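Side-chain contacts in nucleoporin NUP170 (Chaetomium thermophilum, PDB 5HAX), which is probably a scaffold nucleoporin of the nuclear pore complex, built from an N-terminal beta-propeller followed by an alpha-helical domain: residues V169-G172 with G173-S177; S219-F222 with G223-Q227; L555-A558 with A559-Y563; E640-K643 with S644-G648. All coordinates share one frame; numbering follows the deposited sequence.

Contact 1. Residues V169-G172 with G173-S177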
# COMPACT_ATOMS: atom_id res chain seq x y z
N VAL A 169 -25.88 -1.27 -22.14
CA VAL A 169 -26.13 -0.12 -23.00
C VAL A 169 -25.32 -0.27 -24.28
O VAL A 169 -24.20 -0.81 -24.27
CB VAL A 169 -25.79 1.22 -22.31
CG1 VAL A 169 -26.88 1.62 -21.34
CG2 VAL A 169 -24.44 1.14 -21.62
N HIS A 170 -25.88 0.21 -25.38
CA HIS A 170 -25.16 0.23 -26.64
C HIS A 170 -23.96 1.17 -26.53
O HIS A 170 -24.05 2.25 -25.95
CB HIS A 170 -26.09 0.67 -27.77
CG HIS A 170 -27.21 -0.28 -28.03
ND1 HIS A 170 -28.49 0.13 -28.31
CD2 HIS A 170 -27.25 -1.64 -28.04
CE1 HIS A 170 -29.27 -0.92 -28.49
NE2 HIS A 170 -28.54 -2.01 -28.33
N ARG A 171 -22.83 0.73 -27.09
CA ARG A 171 -21.59 1.47 -26.93
C ARG A 171 -21.67 2.82 -27.65
O ARG A 171 -21.45 3.87 -27.04
CB ARG A 171 -20.41 0.66 -27.48
CG ARG A 171 -19.06 1.26 -27.15
CD ARG A 171 -17.97 0.72 -28.06
NE ARG A 171 -18.06 1.27 -29.41
CZ ARG A 171 -17.16 1.04 -30.37
NH1 ARG A 171 -16.11 0.28 -30.13
NH2 ARG A 171 -17.32 1.58 -31.57
N GLY A 172 -21.97 2.79 -28.94
CA GLY A 172 -21.87 3.96 -29.77
C GLY A 172 -20.65 3.91 -30.67
O GLY A 172 -20.09 2.85 -30.96
N GLY A 173 -20.23 5.10 -31.11
CA GLY A 173 -19.15 5.21 -32.06
C GLY A 173 -17.76 5.27 -31.46
O GLY A 173 -16.78 5.15 -32.20
N SER A 174 -17.64 5.44 -30.15
CA SER A 174 -16.35 5.62 -29.50
C SER A 174 -15.87 4.30 -28.91
O SER A 174 -16.59 3.66 -28.13
CB SER A 174 -16.44 6.68 -28.40
OG SER A 174 -16.68 7.96 -28.96
N ASP A 175 -14.66 3.90 -29.28
CA ASP A 175 -14.02 2.72 -28.71
C ASP A 175 -13.90 2.83 -27.20
O ASP A 175 -13.75 3.92 -26.64
CB ASP A 175 -12.63 2.54 -29.34
CG ASP A 175 -11.76 1.56 -28.57
OD1 ASP A 175 -11.90 0.34 -28.80
OD2 ASP A 175 -10.94 2.01 -27.75
N VAL A 176 -13.97 1.68 -26.53
CA VAL A 176 -13.78 1.57 -25.08
C VAL A 176 -12.59 0.64 -24.85
O VAL A 176 -12.70 -0.57 -25.07
CB VAL A 176 -15.03 1.06 -24.36
CG1 VAL A 176 -14.75 0.88 -22.87
CG2 VAL A 176 -16.20 2.02 -24.57
N SER A 177 -11.47 1.20 -24.39
CA SER A 177 -10.29 0.44 -24.03
C SER A 177 -9.87 0.63 -22.58
O SER A 177 -8.96 -0.08 -22.12
CB SER A 177 -9.10 0.83 -24.93
OG SER A 177 -9.29 0.38 -26.25
O HOH W 1 -15.14 -0.92 -27.53
O HOH W 2 -13.19 -0.53 -30.94
O HOH W 3 -19.71 6.39 -27.97
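Arg171 bends its side chain back over the following backbone, and Gly173 is the first residue of 173-177 that it meets: NH2 lies 3.7 Å from Gly173 O, oblique to the guanidinium. NE and NH2 of Arg171 grip Gly172 O side-on, at 3.0 and 3.1 Å, the oxygen in the guanidinium plane, both nitrogens on one face of the carbonyl. With CG anti to the backbone N (chi1 -170°) and a bend at chi3 (74°), the flat group lies across the backbone of Ser174 and Asp175. Ser174 O sits 3.1 Å from Arg171 NE, but over the guanidinium face and with the N-H aimed elsewhere, and makes no hydrogen bond; the hydroxyl of Ser174 turns to Asp194. Over the same face follows the backbone N of Asp175. Asp175 OD1 lies 4.4 Å from Arg171 NH1 with no N-H directed at it, and a water accepting from NH1 and donating to the carboxylate joins the two. A second water takes hydrogens from NH1 and from Val176 N, both waters lying in plane at the guanidinium edge, while Val176 CG2 packs 3.9 Å from Arg171 CG. Ser177 OG donates to Asp175 OD2 at 2.8 Å. A leucine in place of Arg171 would remove the guanidinium N-H groups and is likely to leave Gly172 O without these donors, each water one partner short and a bound phosphate (probably from the crystallisation liquor) without its salt bridge to NH2. The arrangement is that of a beta-propeller inter-blade loop, leading from strand 159-170 to strand 178-181 of the next sheet.

Contact 2. Residues S219-F222 with G223-Q227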
# COMPACT_ATOMS: atom_id res chain seq x y z
N SER A 219 -18.04 14.92 -22.03
CA SER A 219 -17.16 15.87 -22.69
C SER A 219 -17.90 16.87 -23.58
O SER A 219 -17.36 17.94 -23.85
CB SER A 219 -16.12 15.12 -23.53
OG SER A 219 -15.24 14.39 -22.69
N HIS A 220 -19.11 16.54 -24.02
CA HIS A 220 -19.95 17.45 -24.80
C HIS A 220 -19.18 18.06 -25.97
O HIS A 220 -19.12 19.29 -26.11
CB HIS A 220 -20.53 18.54 -23.91
CG HIS A 220 -21.24 18.02 -22.70
ND1 HIS A 220 -22.46 17.38 -22.76
CD2 HIS A 220 -20.90 18.05 -21.39
CE1 HIS A 220 -22.84 17.04 -21.54
NE2 HIS A 220 -21.91 17.44 -20.69
N PRO A 221 -18.58 17.24 -26.84
CA PRO A 221 -17.75 17.78 -27.92
C PRO A 221 -18.59 18.34 -29.06
O PRO A 221 -19.76 18.00 -29.24
CB PRO A 221 -16.96 16.55 -28.37
CG PRO A 221 -17.90 15.42 -28.14
CD PRO A 221 -18.66 15.77 -26.88
N PHE A 222 -17.95 19.21 -29.84
CA PHE A 222 -18.61 19.81 -30.99
C PHE A 222 -17.57 20.54 -31.84
O PHE A 222 -16.43 20.75 -31.41
CB PHE A 222 -19.72 20.78 -30.57
CG PHE A 222 -19.25 21.92 -29.71
CD1 PHE A 222 -19.31 21.83 -28.32
CD2 PHE A 222 -18.75 23.08 -30.28
CE1 PHE A 222 -18.88 22.87 -27.53
CE2 PHE A 222 -18.32 24.13 -29.49
CZ PHE A 222 -18.38 24.03 -28.11
N GLY A 223 -17.98 20.91 -33.05
CA GLY A 223 -17.15 21.71 -33.93
C GLY A 223 -15.92 20.96 -34.43
O GLY A 223 -15.92 19.74 -34.59
N SER A 224 -14.86 21.73 -34.68
CA SER A 224 -13.63 21.18 -35.22
C SER A 224 -12.85 20.46 -34.12
O SER A 224 -12.65 21.00 -33.03
CB SER A 224 -12.78 22.29 -35.83
OG SER A 224 -11.57 21.77 -36.37
N ARG A 225 -12.40 19.24 -34.42
CA ARG A 225 -11.63 18.44 -33.47
C ARG A 225 -10.52 17.72 -34.22
O ARG A 225 -10.78 17.06 -35.23
CB ARG A 225 -12.53 17.42 -32.76
CG ARG A 225 -13.48 18.02 -31.75
CD ARG A 225 -14.48 17.00 -31.26
NE ARG A 225 -15.51 16.72 -32.26
CZ ARG A 225 -16.39 15.73 -32.17
NH1 ARG A 225 -16.38 14.91 -31.13
NH2 ARG A 225 -17.29 15.55 -33.14
N GLN A 226 -9.29 17.86 -33.73
CA GLN A 226 -8.14 17.18 -34.30
C GLN A 226 -8.02 15.77 -33.72
O GLN A 226 -8.65 15.42 -32.72
CB GLN A 226 -6.87 17.98 -34.03
CG GLN A 226 -6.87 19.36 -34.66
CD GLN A 226 -5.68 20.20 -34.23
OE1 GLN A 226 -4.53 19.75 -34.29
NE2 GLN A 226 -5.94 21.43 -33.79
N GLN A 227 -7.19 14.94 -34.36
CA GLN A 227 -7.00 13.58 -33.90
C GLN A 227 -6.26 13.56 -32.57
O GLN A 227 -5.20 14.18 -32.43
CB GLN A 227 -6.22 12.76 -34.93
CG GLN A 227 -5.77 11.41 -34.38
CD GLN A 227 -5.18 10.49 -35.42
OE1 GLN A 227 -4.09 10.73 -35.94
NE2 GLN A 227 -5.89 9.41 -35.71
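Pro221 and Arg225 make a local, nonbonded contact across an exposed loop at the surface of the beta-propeller. The loop leaves strand 213-217, an outermost strand of one four-stranded sheet, and runs to strand 230-236, where the next sheet begins, so it is another link between blades. Its start is tied to the fold by Ser219, whose N bonds to Asn217 OD1 and whose OG is hydrogen-bonded to Ile197 N, and Pro221 also rests on Asp196.

Beyond this point the chain swings outward and doubles back, which brings Arg225 against the proline. The two side chains cross at a slant: Arg225 CD approaches Pro221 CB to 3.8 Å, and the guanidinium comes in beside the CB-CG bond of the ring. A bend at chi3 (-74°) folds the end of the arginine back in this way, and also sets one guanidinium face against the backbone N of Phe222, which is displaced toward its rim. The aliphatic part of Arg225 keeps a looser distance from the turn, its CG 4.0 Å from Phe222 O.

At the outer end of the loop Gly223 has a positive phi (68°), a value that favours glycine, and a CB there would clash with Phe222 O. The side chain of Phe222 leads away overall yet stays close to the following residue, its ring oblique to Gly223 N with CD2 3.6 Å from that atom. Phe222 and Arg225 also touch a crystal neighbour, so the crystal may influence their conformations. The nearest approach of the two side chains is made by Arg225 NH1, 3.3 Å from Pro221 CB and 3.4 Å from Pro221 CG.

Contact 3. Residues L555-A558 with A559-Y563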
# COMPACT_ATOMS: atom_id res chain seq x y z
N LEU A 555 22.19 -14.77 16.80
CA LEU A 555 23.01 -13.66 16.34
C LEU A 555 22.32 -12.33 16.60
O LEU A 555 22.96 -11.36 17.04
CB LEU A 555 23.32 -13.81 14.85
CG LEU A 555 24.72 -14.28 14.46
CD1 LEU A 555 24.81 -14.43 12.95
CD2 LEU A 555 25.78 -13.31 14.96
N ALA A 556 21.02 -12.26 16.33
CA ALA A 556 20.26 -11.05 16.62
C ALA A 556 20.31 -10.70 18.10
O ALA A 556 20.46 -9.53 18.47
CB ALA A 556 18.82 -11.22 16.15
N ARG A 557 20.19 -11.71 18.97
CA ARG A 557 20.37 -11.49 20.40
C ARG A 557 21.76 -10.93 20.69
O ARG A 557 21.90 -9.99 21.48
CB ARG A 557 20.16 -12.79 21.17
CG ARG A 557 20.59 -12.74 22.63
CD ARG A 557 20.41 -14.08 23.33
NE ARG A 557 21.22 -15.13 22.72
CZ ARG A 557 21.32 -16.37 23.19
NH1 ARG A 557 20.65 -16.73 24.29
NH2 ARG A 557 22.07 -17.27 22.57
N ALA A 558 22.79 -11.50 20.06
CA ALA A 558 24.15 -11.03 20.30
C ALA A 558 24.33 -9.58 19.86
O ALA A 558 25.05 -8.81 20.51
CB ALA A 558 25.15 -11.94 19.58
N ALA A 559 23.68 -9.20 18.76
CA ALA A 559 23.78 -7.82 18.29
C ALA A 559 23.04 -6.87 19.22
O ALA A 559 23.49 -5.74 19.46
CB ALA A 559 23.23 -7.71 16.87
N PHE A 560 21.90 -7.31 19.77
CA PHE A 560 21.13 -6.48 20.69
C PHE A 560 21.93 -6.19 21.96
O PHE A 560 21.88 -5.08 22.49
CB PHE A 560 19.81 -7.18 21.02
CG PHE A 560 18.90 -6.38 21.91
CD1 PHE A 560 18.72 -6.74 23.24
CD2 PHE A 560 18.20 -5.29 21.42
CE1 PHE A 560 17.88 -6.02 24.06
CE2 PHE A 560 17.35 -4.57 22.24
CZ PHE A 560 17.19 -4.93 23.56
N ILE A 561 22.67 -7.18 22.44
CA ILE A 561 23.47 -7.01 23.65
C ILE A 561 24.73 -6.19 23.36
O ILE A 561 24.99 -5.18 24.03
CB ILE A 561 23.83 -8.39 24.24
CG1 ILE A 561 22.57 -9.10 24.75
CG2 ILE A 561 24.86 -8.26 25.37
CD1 ILE A 561 22.78 -10.57 25.05
N GLU A 562 25.51 -6.62 22.37
CA GLU A 562 26.86 -6.09 22.19
C GLU A 562 26.87 -4.65 21.70
O GLU A 562 27.79 -3.89 22.05
CB GLU A 562 27.63 -6.97 21.21
CG GLU A 562 27.97 -8.35 21.75
CD GLU A 562 29.10 -8.32 22.77
OE1 GLU A 562 28.96 -8.95 23.84
OE2 GLU A 562 30.14 -7.68 22.48
N TYR A 563 25.89 -4.24 20.90
CA TYR A 563 25.90 -2.94 20.24
C TYR A 563 24.77 -2.03 20.72
O TYR A 563 24.49 -1.02 20.08
CB TYR A 563 25.83 -3.11 18.73
CG TYR A 563 26.78 -4.17 18.19
CD1 TYR A 563 28.15 -4.00 18.25
CD2 TYR A 563 26.29 -5.34 17.63
CE1 TYR A 563 29.02 -4.96 17.76
CE2 TYR A 563 27.14 -6.31 17.14
CZ TYR A 563 28.51 -6.11 17.21
OH TYR A 563 29.36 -7.08 16.72
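Arg557 and Ile561 lie side by side along one flank of helix 549-562 and point the same way, the i to i+4 pairing of the last turns of this alpha-helix. The touch is between aliphatic parts, Arg557 CG to Ile561 CD1 at 3.9 Å. A chi1 of 169° swings Arg557 CG away from its own amide N, and the chain starts out alongside the isoleucine before bending at chi3. Ile561 also lays CG1 against Arg557 O, 3.5 Å away, while its N donates to that oxygen at 3.1 Å. Ala559, Phe560 and Glu562 bond in the same way to Leu555, Ala556 and Ala558.

Phe560 is turned to another side of the helix, and its ring packs on Ile526 and Leu530 of helix 522-533, where Ala556 also meets Val532. Where the helix ends, Arg587 takes up the carbonyls of Phe560 and Ile561. Tyr563, the first residue to leave helical geometry, turns its ring back so that Ala559 CB stands at its edge and Glu562 CB over the centre of one face. Glu562 itself doubles back at chi2 (-75°), with both CB and CG 3.2 Å from Ala558 O.

Contact 4. Residues E640-K643 with S644-G648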
# COMPACT_ATOMS: atom_id res chain seq x y z
N GLU A 640 12.98 -12.19 29.79
CA GLU A 640 13.16 -13.06 30.95
C GLU A 640 14.28 -14.07 30.71
O GLU A 640 15.12 -14.28 31.58
CB GLU A 640 11.85 -13.79 31.27
CG GLU A 640 10.76 -12.91 31.86
CD GLU A 640 11.24 -12.08 33.03
OE1 GLU A 640 11.89 -12.65 33.94
OE2 GLU A 640 10.99 -10.86 33.04
N ALA A 641 14.29 -14.69 29.53
CA ALA A 641 15.31 -15.68 29.22
C ALA A 641 16.71 -15.07 29.13
O ALA A 641 17.69 -15.83 29.05
CB ALA A 641 14.97 -16.38 27.90
N ASN A 642 16.83 -13.75 29.13
CA ASN A 642 18.11 -13.06 29.06
C ASN A 642 18.17 -11.95 30.09
O ASN A 642 18.76 -10.88 29.87
CB ASN A 642 18.35 -12.52 27.65
CG ASN A 642 18.38 -13.61 26.61
OD1 ASN A 642 19.41 -14.25 26.39
ND2 ASN A 642 17.24 -13.85 25.96
N LYS A 643 17.56 -12.18 31.26
CA LYS A 643 17.63 -11.22 32.35
C LYS A 643 19.05 -11.10 32.90
O LYS A 643 19.42 -10.06 33.46
CB LYS A 643 16.67 -11.62 33.47
CG LYS A 643 16.89 -13.04 33.99
CD LYS A 643 15.82 -13.43 35.00
CE LYS A 643 15.80 -14.93 35.23
NZ LYS A 643 17.14 -15.47 35.59
N SER A 644 19.87 -12.15 32.73
CA SER A 644 21.21 -12.17 33.29
C SER A 644 22.26 -11.61 32.34
O SER A 644 23.31 -11.13 32.80
CB SER A 644 21.60 -13.60 33.67
OG SER A 644 20.67 -14.15 34.60
N THR A 645 22.01 -11.64 31.03
CA THR A 645 22.99 -11.24 30.03
C THR A 645 22.73 -9.86 29.44
O THR A 645 23.65 -9.28 28.85
CB THR A 645 23.04 -12.27 28.89
OG1 THR A 645 21.73 -12.42 28.33
CG2 THR A 645 23.54 -13.61 29.40
N ILE A 646 21.52 -9.33 29.57
CA ILE A 646 21.18 -8.03 29.01
C ILE A 646 21.43 -6.96 30.06
O ILE A 646 20.93 -7.06 31.19
CB ILE A 646 19.72 -8.01 28.53
CG1 ILE A 646 19.54 -8.94 27.32
CG2 ILE A 646 19.29 -6.58 28.16
CD1 ILE A 646 18.10 -9.18 26.94
N GLN A 647 22.18 -5.93 29.69
CA GLN A 647 22.51 -4.85 30.61
C GLN A 647 21.25 -4.09 30.99
O GLN A 647 20.43 -3.75 30.12
CB GLN A 647 23.53 -3.90 29.99
CG GLN A 647 24.83 -4.56 29.54
CD GLN A 647 24.76 -5.09 28.11
OE1 GLN A 647 23.69 -5.44 27.62
NE2 GLN A 647 25.91 -5.14 27.45
N GLY A 648 21.09 -3.80 32.28
CA GLY A 648 20.01 -2.99 32.79
C GLY A 648 18.86 -3.79 33.38
O GLY A 648 18.13 -3.26 34.23
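Ile646 N donates to Asn642 O at 3.2 Å, an i+4 to i bond that closes one turn of near-helical backbone through Lys643, Ser644 and Thr645. The side chains of Asn642, Thr645 and Ile646 gather on this turn. Ile646 places CG1 beside its own backbone N (chi1 -68°) and thus over the bonded carbonyl, 3.3 Å from Asn642 O, and carries CD1 on to 3.4 Å from Asn642 CB. The same CB is met by Thr645 OG1, also at 3.4 Å, the threonine lying obliquely across the asparagine. This alpha-turn follows helix 622-640 in the helical domain and starts the connection toward helix 663-694, whose His669 bonds to Gly648 O. Asn642 ND2 turns back to Phe638 O of helix 622-640, while OD1 makes a weak bond to Arg557 of helix 549-562, so the methylene rather than the polar end receives Ile646. The isoleucine is buried, packing on Ile561 of helix 549-562 and on Arg587 of helix 586-599. Truncating Ile646 to an alanine here would remove CG1, CG2 and CD1, and is likely to open a gap between Asn642 CB and Ile561. On the exposed side of the turn Lys643 curls at chi4 (53°) and brings NZ to 3.9 Å from Ser644 OG.

The four contacts form two pairs at opposite ends of the molecule. Contacts 1 and 2 occupy successive inter-blade loops of the propeller, with centres about 17 Å apart and nearest atoms about 7 Å apart, so they are neighbours without touching. Contacts 3 and 4 lie in the helical part, their centres about 12 Å apart, and they do touch: Arg557 CD reaches Asn642 OD1 at 3.2 Å, and Ile561 CG2 reaches Thr645 O at 3.8 Å. Between the pairs the centres are about 64 to 76 Å apart. The bound phosphate and glycerol, probably from the crystallisation liquor, lie at contact 1, far from the helical pair.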